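PDB 6K9Z: galactose-1-phosphate uridylyltransferase from Pyrobaculum aerophilum str. IM2, which probably transfers uridylyl groups between UDP-glucose and galactose 1-phosphate in sugar metabolism, and binds zinc and iron ions. Local coordinates for residues A[110-114]-A[253-257]; A[119-125]-A[141-147]. The protein carries 1 engineered substitution. Numbering follows the deposited sequence.

Contact 1 of 2, residues A[110-114]-A[253-257]; sequences QRKAE and QAPLP
Leu256 lays its side chain (chi1 m, chi2 t) over the last turn of helix 96-114. Its CD1 lies 3.9 Å from Ala113 CB. Its CD2 lies 3.9 Å from Glu114 CG and 3.8 Å from Gln110 NE2. Residues 110-114 are helical, and Glu114 N bonds Gln110 O at 2.8 Å. Residues 253-256 are extended but form no strand; the chain turns at Pro257, which follows a cis peptide. There the backbones come closest, with Glu114 CA 5.0 Å from Pro257 CA and Glu114 O 3.7 Å from Pro257 CB. Deeper in, two glutamines pair amide to amide. Gln253 NE2 donates to Gln110 OE1 at 2.8 Å, and Gln110 NE2 donates to Gln253 OE1 at 3.0 Å. Gln110 is extended (chi1 and chi2 t); Gln253 has chi1 p and chi2 t. Gln110 NE2 also donates to Glu114 OE2 at 3.0 Å, so both its protons are used. Glu114 OE2 is further bonded to Thr216 OG1. This reciprocal amide pair, beside an apolar patch, joins the N-terminal and C-terminal halves, both of the HIT clan. Leu215 N and Phe122 O complete the bonding of the Gln253 amide. The loop after strand 247-252 thus meets the end of helix 96-114, with Phe122 of strand 121-128 touching both.

Contact 2 of 2, residues A[119-125]-A[141-147]; sequences AAYFLFF and SQIYILP. With UDP (uridine-5'-diphosphate), chain G.
Strands 121-125 and 141-146 run antiparallel, their axes 4.7 Å apart at 165°. They belong to one beta hairpin. Tyr121 pairs with Leu146, Leu123 with Tyr144 and Phe125 with Gln142, all hydrogen-bonded pairs. Leu146 N bonds Tyr121 O (2.9 Å). Leu123 N bonds Tyr144 O (2.8 Å), and Tyr144 N bonds Leu123 O (2.9 Å). Phe125 N bonds Gln142 O (3.0 Å), and Gln142 N bonds Phe125 O (2.9 Å). At the other end Leu146 O accepts from both Ala120 N (2.8 Å) and Tyr121 N (3.2 Å), a classic beta bulge. Phe122-Ile145 and Phe124-Ile143 are the non-hydrogen-bonded pairs. On their face Ile143 CG2 makes a CH-pi contact, 3.8 Å from the Phe122 ring centroid (Phe122 chi1 t, Ile143 chi1 m). On the other face Phe125 (chi1 p) turns its edge to the face of Tyr144 (chi1 m), with centroids 5.0 Å apart. Tyr144 OH donates to UDP O2B at 2.7 Å, so this face forms part of the nucleotide pocket. Tyr121 OH is satisfied by Gln253 O, and Ser141 OG by Glu82 OE2. Helix 96-114 covers the Phe122 and Ile145 face, while Leu291 of the second subunit packs on Tyr144 and Leu146. Strands 76-81 and 247-252 flank the pair in the sheet.

Contact 2 is buried within the large sheet, while contact 1 is partly buried and reaches the surface at Pro257. Their centres are 9 Å apart. Contact 1 joins a helix end to a loop through side-chain amides and a small apolar patch. Contact 2 joins neighbouring strands through backbone bonds, with aromatic and aliphatic side chains on both faces. Both contacts come near the iron, which is about 9 Å from the Gln253 side chain and about 8 Å from that of Tyr121; contact 2 alone also reaches UDP. The two meet directly. Tyr121 OH is 2.6 Å from Gln253 O, and Ala120 O is 3.0 Å from Leu256 N, both probable hydrogen bonds.

Contact 1 of 2, residues A[110-114]-A[253-257]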
loop_
_atom_site.group_PDB
_atom_site.type_symbol
_atom_site.label_atom_id
_atom_site.label_comp_id
_atom_site.label_asym_id
_atom_site.label_seq_id
_atom_site.Cartn_x
_atom_site.Cartn_y
_atom_site.Cartn_z
ATOM N N GLN A 110 -16.884 14.446 14.139
ATOM C CA GLN A 110 -16.097 13.585 15.051
ATOM C C GLN A 110 -16.641 13.711 16.471
ATOM O O GLN A 110 -16.622 12.703 17.194
ATOM C CB GLN A 110 -14.608 13.929 14.980
ATOM C CG GLN A 110 -13.773 13.056 15.899
ATOM C CD GLN A 110 -12.302 13.238 15.649
ATOM O OE1 GLN A 110 -11.902 13.476 14.502
ATOM N NE2 GLN A 110 -11.496 13.119 16.700
ATOM N N ARG A 111 -17.072 14.903 16.884
ATOM C CA ARG A 111 -17.581 15.062 18.274
ATOM C C ARG A 111 -18.807 14.162 18.444
ATOM O O ARG A 111 -18.981 13.596 19.533
ATOM C CB ARG A 111 -17.843 16.531 18.610
ATOM C CG ARG A 111 -16.588 17.255 19.068
ATOM C CD ARG A 111 -16.771 18.621 19.695
ATOM N NE ARG A 111 -15.505 19.306 19.505
ATOM C CZ ARG A 111 -15.240 20.114 18.491
ATOM N NH1 ARG A 111 -16.173 20.367 17.590
ATOM N NH2 ARG A 111 -14.050 20.675 18.386
ATOM N N LYS A 112 -19.620 14.068 17.391
ATOM C CA LYS A 112 -20.829 13.203 17.397
ATOM C C LYS A 112 -20.346 11.756 17.542
ATOM O O LYS A 112 -20.918 11.009 18.401
ATOM C CB LYS A 112 -21.705 13.527 16.180
ATOM C CG LYS A 112 -22.915 12.632 15.973
ATOM C CD LYS A 112 -24.184 13.357 15.496
ATOM C CE LYS A 112 -25.396 12.426 15.434
ATOM N NZ LYS A 112 -25.054 11.151 14.733
ATOM N N ALA A 113 -19.325 11.363 16.782
ATOM C CA ALA A 113 -18.801 9.967 16.817
ATOM C C ALA A 113 -18.204 9.662 18.191
ATOM O O ALA A 113 -18.270 8.508 18.640
ATOM C CB ALA A 113 -17.791 9.736 15.719
ATOM N N GLU A 114 -17.631 10.684 18.861
ATOM C CA GLU A 114 -16.965 10.499 20.165
ATOM C C GLU A 114 -18.030 10.130 21.234
ATOM O O GLU A 114 -17.652 9.481 22.240
ATOM C CB GLU A 114 -16.130 11.741 20.536
ATOM C CG GLU A 114 -14.836 11.849 19.742
ATOM C CD GLU A 114 -14.082 13.158 19.910
ATOM O OE1 GLU A 114 -14.542 13.984 20.722
ATOM O OE2 GLU A 114 -13.002 13.312 19.263
ATOM N N GLN A 253 -4.720 10.234 13.691
ATOM C CA GLN A 253 -5.019 10.762 15.040
ATOM C C GLN A 253 -5.203 9.589 15.995
ATOM O O GLN A 253 -5.250 8.424 15.596
ATOM C CB GLN A 253 -6.203 11.713 14.975
ATOM C CG GLN A 253 -7.518 11.059 14.617
ATOM C CD GLN A 253 -8.679 12.018 14.739
ATOM O OE1 GLN A 253 -8.716 12.837 15.643
ATOM N NE2 GLN A 253 -9.655 11.913 13.855
ATOM N N ALA A 254 -5.361 9.893 17.256
ATOM C CA ALA A 254 -5.718 8.886 18.255
ATOM C C ALA A 254 -7.046 8.215 17.921
ATOM O O ALA A 254 -7.997 8.784 17.355
ATOM C CB ALA A 254 -5.806 9.509 19.614
ATOM N N PRO A 255 -7.199 6.985 18.438
ATOM C CA PRO A 255 -8.516 6.377 18.451
ATOM C C PRO A 255 -9.489 7.227 19.272
ATOM O O PRO A 255 -9.044 7.974 20.164
ATOM C CB PRO A 255 -8.330 5.013 19.075
ATOM C CG PRO A 255 -6.813 4.811 19.041
ATOM C CD PRO A 255 -6.192 6.200 19.180
ATOM N N LEU A 256 -10.783 7.012 19.037
ATOM C CA LEU A 256 -11.843 7.627 19.860
ATOM C C LEU A 256 -11.897 6.876 21.176
ATOM O O LEU A 256 -11.648 5.670 21.226
ATOM C CB LEU A 256 -13.162 7.558 19.102
ATOM C CG LEU A 256 -13.104 8.166 17.710
ATOM C CD1 LEU A 256 -14.497 8.259 17.132
ATOM C CD2 LEU A 256 -12.427 9.536 17.704
ATOM N N PRO A 257 -12.337 7.525 22.269
ATOM C CA PRO A 257 -12.751 8.933 22.268
ATOM C C PRO A 257 -11.801 9.860 23.036
ATOM O O PRO A 257 -12.213 11.018 23.246
ATOM C CB PRO A 257 -14.053 8.875 23.077
ATOM C CG PRO A 257 -13.730 7.830 24.112
ATOM C CD PRO A 257 -12.750 6.847 23.493
#

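Contact 2 of 2, residues A[119-125]-A[141-147]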
loop_
_atom_site.group_PDB
_atom_site.type_symbol
_atom_site.label_atom_id
_atom_site.label_comp_id
_atom_site.label_asym_id
_atom_site.label_seq_id
_atom_site.Cartn_x
_atom_site.Cartn_y
_atom_site.Cartn_z
ATOM N N ALA A 119 -17.907 3.353 18.041
ATOM C CA ALA A 119 -16.923 3.929 17.095
ATOM C C ALA A 119 -15.531 3.882 17.737
ATOM O O ALA A 119 -15.259 4.693 18.649
ATOM C CB ALA A 119 -17.347 5.323 16.713
ATOM N N ALA A 120 -14.650 3.021 17.268
ATOM C CA ALA A 120 -13.242 2.948 17.724
ATOM C C ALA A 120 -12.369 4.019 17.060
ATOM O O ALA A 120 -11.342 4.449 17.639
ATOM C CB ALA A 120 -12.682 1.573 17.464
ATOM N N TYR A 121 -12.717 4.453 15.850
ATOM C CA TYR A 121 -11.804 5.288 15.038
ATOM C C TYR A 121 -12.597 6.178 14.084
ATOM O O TYR A 121 -13.585 5.738 13.475
ATOM C CB TYR A 121 -10.768 4.421 14.299
ATOM C CG TYR A 121 -9.551 5.241 14.003
ATOM C CD1 TYR A 121 -8.553 5.392 14.943
ATOM C CD2 TYR A 121 -9.432 5.912 12.780
ATOM C CE1 TYR A 121 -7.453 6.190 14.689
ATOM C CE2 TYR A 121 -8.339 6.728 12.525
ATOM C CZ TYR A 121 -7.381 6.895 13.497
ATOM O OH TYR A 121 -6.287 7.674 13.293
ATOM N N PHE A 122 -12.108 7.401 13.928
ATOM C CA PHE A 122 -12.626 8.372 12.950
ATOM C C PHE A 122 -11.505 8.566 11.930
ATOM O O PHE A 122 -10.501 9.227 12.259
ATOM C CB PHE A 122 -13.058 9.648 13.668
ATOM C CG PHE A 122 -13.720 10.678 12.780
ATOM C CD1 PHE A 122 -12.945 11.549 12.023
ATOM C CD2 PHE A 122 -15.102 10.844 12.808
ATOM C CE1 PHE A 122 -13.556 12.554 11.274
ATOM C CE2 PHE A 122 -15.697 11.871 12.090
ATOM C CZ PHE A 122 -14.912 12.754 11.344
ATOM N N LEU A 123 -11.670 8.018 10.721
ATOM C CA LEU A 123 -10.648 8.101 9.662
ATOM C C LEU A 123 -11.124 9.114 8.600
ATOM O O LEU A 123 -12.073 8.795 7.842
ATOM C CB LEU A 123 -10.414 6.741 9.003
ATOM C CG LEU A 123 -9.361 6.761 7.881
ATOM C CD1 LEU A 123 -7.958 7.007 8.451
ATOM C CD2 LEU A 123 -9.374 5.458 7.101
ATOM N N PHE A 124 -10.453 10.261 8.507
ATOM C CA PHE A 124 -10.683 11.290 7.458
ATOM C C PHE A 124 -9.597 11.145 6.388
ATOM O O PHE A 124 -8.401 11.132 6.760
ATOM C CB PHE A 124 -10.638 12.665 8.127
ATOM C CG PHE A 124 -10.755 13.826 7.193
ATOM C CD1 PHE A 124 -11.855 13.975 6.404
ATOM C CD2 PHE A 124 -9.822 14.848 7.197
ATOM C CE1 PHE A 124 -11.969 15.018 5.519
ATOM C CE2 PHE A 124 -9.955 15.938 6.338
ATOM C CZ PHE A 124 -11.032 16.013 5.485
ATOM N N PHE A 125 -9.972 11.052 5.117
ATOM C CA PHE A 125 -8.984 10.921 4.029
ATOM C C PHE A 125 -9.516 11.587 2.775
ATOM O O PHE A 125 -10.705 11.868 2.688
ATOM C CB PHE A 125 -8.558 9.474 3.782
ATOM C CG PHE A 125 -9.632 8.560 3.290
ATOM C CD1 PHE A 125 -10.519 7.984 4.183
ATOM C CD2 PHE A 125 -9.772 8.304 1.933
ATOM C CE1 PHE A 125 -11.489 7.103 3.733
ATOM C CE2 PHE A 125 -10.764 7.460 1.476
ATOM C CZ PHE A 125 -11.634 6.861 2.367
ATOM N N SER A 141 -14.061 14.755 0.117
ATOM C CA SER A 141 -13.239 13.860 0.957
ATOM C C SER A 141 -14.169 12.817 1.614
ATOM O O SER A 141 -15.367 12.868 1.411
ATOM C CB SER A 141 -12.397 14.685 1.932
ATOM O OG SER A 141 -13.095 15.779 2.475
ATOM N N GLN A 142 -13.609 11.946 2.431
ATOM C CA GLN A 142 -14.341 10.792 2.964
ATOM C C GLN A 142 -14.047 10.687 4.456
ATOM O O GLN A 142 -12.944 11.003 4.892
ATOM C CB GLN A 142 -13.985 9.502 2.203
ATOM C CG GLN A 142 -14.471 9.476 0.741
ATOM C CD GLN A 142 -14.331 8.106 0.138
ATOM O OE1 GLN A 142 -14.996 7.120 0.530
ATOM N NE2 GLN A 142 -13.461 8.037 -0.839
ATOM N N ILE A 143 -15.039 10.186 5.177
ATOM C CA ILE A 143 -14.866 9.736 6.578
ATOM C C ILE A 143 -15.340 8.279 6.706
ATOM O O ILE A 143 -16.465 7.982 6.276
ATOM C CB ILE A 143 -15.678 10.632 7.525
ATOM C CG1 ILE A 143 -15.229 12.100 7.502
ATOM C CG2 ILE A 143 -15.581 10.054 8.937
ATOM C CD1 ILE A 143 -16.296 13.082 7.934
ATOM N N TYR A 144 -14.533 7.423 7.327
ATOM C CA TYR A 144 -14.998 6.113 7.813
ATOM C C TYR A 144 -14.983 6.207 9.327
ATOM O O TYR A 144 -13.918 6.515 9.908
ATOM C CB TYR A 144 -14.105 4.965 7.376
ATOM C CG TYR A 144 -13.992 4.641 5.906
ATOM C CD1 TYR A 144 -14.928 5.042 4.953
ATOM C CD2 TYR A 144 -12.907 3.875 5.469
ATOM C CE1 TYR A 144 -14.793 4.694 3.621
ATOM C CE2 TYR A 144 -12.777 3.512 4.139
ATOM C CZ TYR A 144 -13.720 3.919 3.213
ATOM O OH TYR A 144 -13.610 3.609 1.899
ATOM N N ILE A 145 -16.118 5.964 9.943
ATOM C CA ILE A 145 -16.224 5.769 11.409
ATOM C C ILE A 145 -16.257 4.253 11.595
ATOM O O ILE A 145 -17.183 3.616 11.096
ATOM C CB ILE A 145 -17.486 6.476 11.955
ATOM C CG1 ILE A 145 -17.415 7.984 11.677
ATOM C CG2 ILE A 145 -17.609 6.225 13.428
ATOM C CD1 ILE A 145 -18.619 8.784 12.034
ATOM N N LEU A 146 -15.223 3.720 12.212
ATOM C CA LEU A 146 -14.945 2.279 12.199
ATOM C C LEU A 146 -15.005 1.664 13.588
ATOM O O LEU A 146 -14.656 2.307 14.586
ATOM C CB LEU A 146 -13.545 2.071 11.634
ATOM C CG LEU A 146 -13.308 2.575 10.208
ATOM C CD1 LEU A 146 -11.816 2.742 9.991
ATOM C CD2 LEU A 146 -13.947 1.629 9.228
ATOM N N PRO A 147 -15.270 0.349 13.641
ATOM C CA PRO A 147 -15.232 -0.398 14.890
ATOM C C PRO A 147 -13.837 -0.915 15.269
ATOM O O PRO A 147 -13.766 -1.592 16.287
ATOM C CB PRO A 147 -16.173 -1.580 14.585
ATOM C CG PRO A 147 -15.909 -1.848 13.121
ATOM C CD PRO A 147 -15.668 -0.496 12.499
HETATM N N1 UDP G . -20.236 8.101 -3.937
HETATM C C2 UDP G . -21.484 8.321 -3.338
HETATM N N3 UDP G . -22.578 8.493 -4.072
HETATM C C4 UDP G . -22.495 8.415 -5.384
HETATM C C5 UDP G . -21.308 8.174 -6.019
HETATM C C6 UDP G . -20.184 8.008 -5.248
HETATM O O2 UDP G . -21.637 8.410 -2.154
HETATM O O4 UDP G . -23.495 8.578 -6.058
HETATM C "C1'" UDP G . -19.014 7.850 -3.200
HETATM C "C2'" UDP G . -18.691 6.422 -3.640
HETATM O "O2'" UDP G . -19.559 5.383 -3.241
HETATM C "C3'" UDP G . -17.304 6.214 -3.119
HETATM C "C4'" UDP G . -16.701 7.531 -3.350
HETATM O "O4'" UDP G . -17.788 8.421 -3.636
HETATM O "O3'" UDP G . -17.225 5.831 -1.789
HETATM C "C5'" UDP G . -15.767 7.101 -4.467
HETATM O "O5'" UDP G . -14.779 6.142 -4.008
HETATM P PA UDP G . -14.829 4.534 -3.642
HETATM O O1A UDP G . -15.768 3.741 -4.525
HETATM O O2A UDP G . -13.438 4.069 -3.932
HETATM O O3A UDP G . -15.186 4.456 -2.051
HETATM P PB UDP G . -15.687 3.345 -1.084
HETATM O O1B UDP G . -16.933 3.071 -1.661
HETATM O O2B UDP G . -15.733 3.902 0.276
HETATM O O3B UDP G . -14.824 2.234 -1.223
#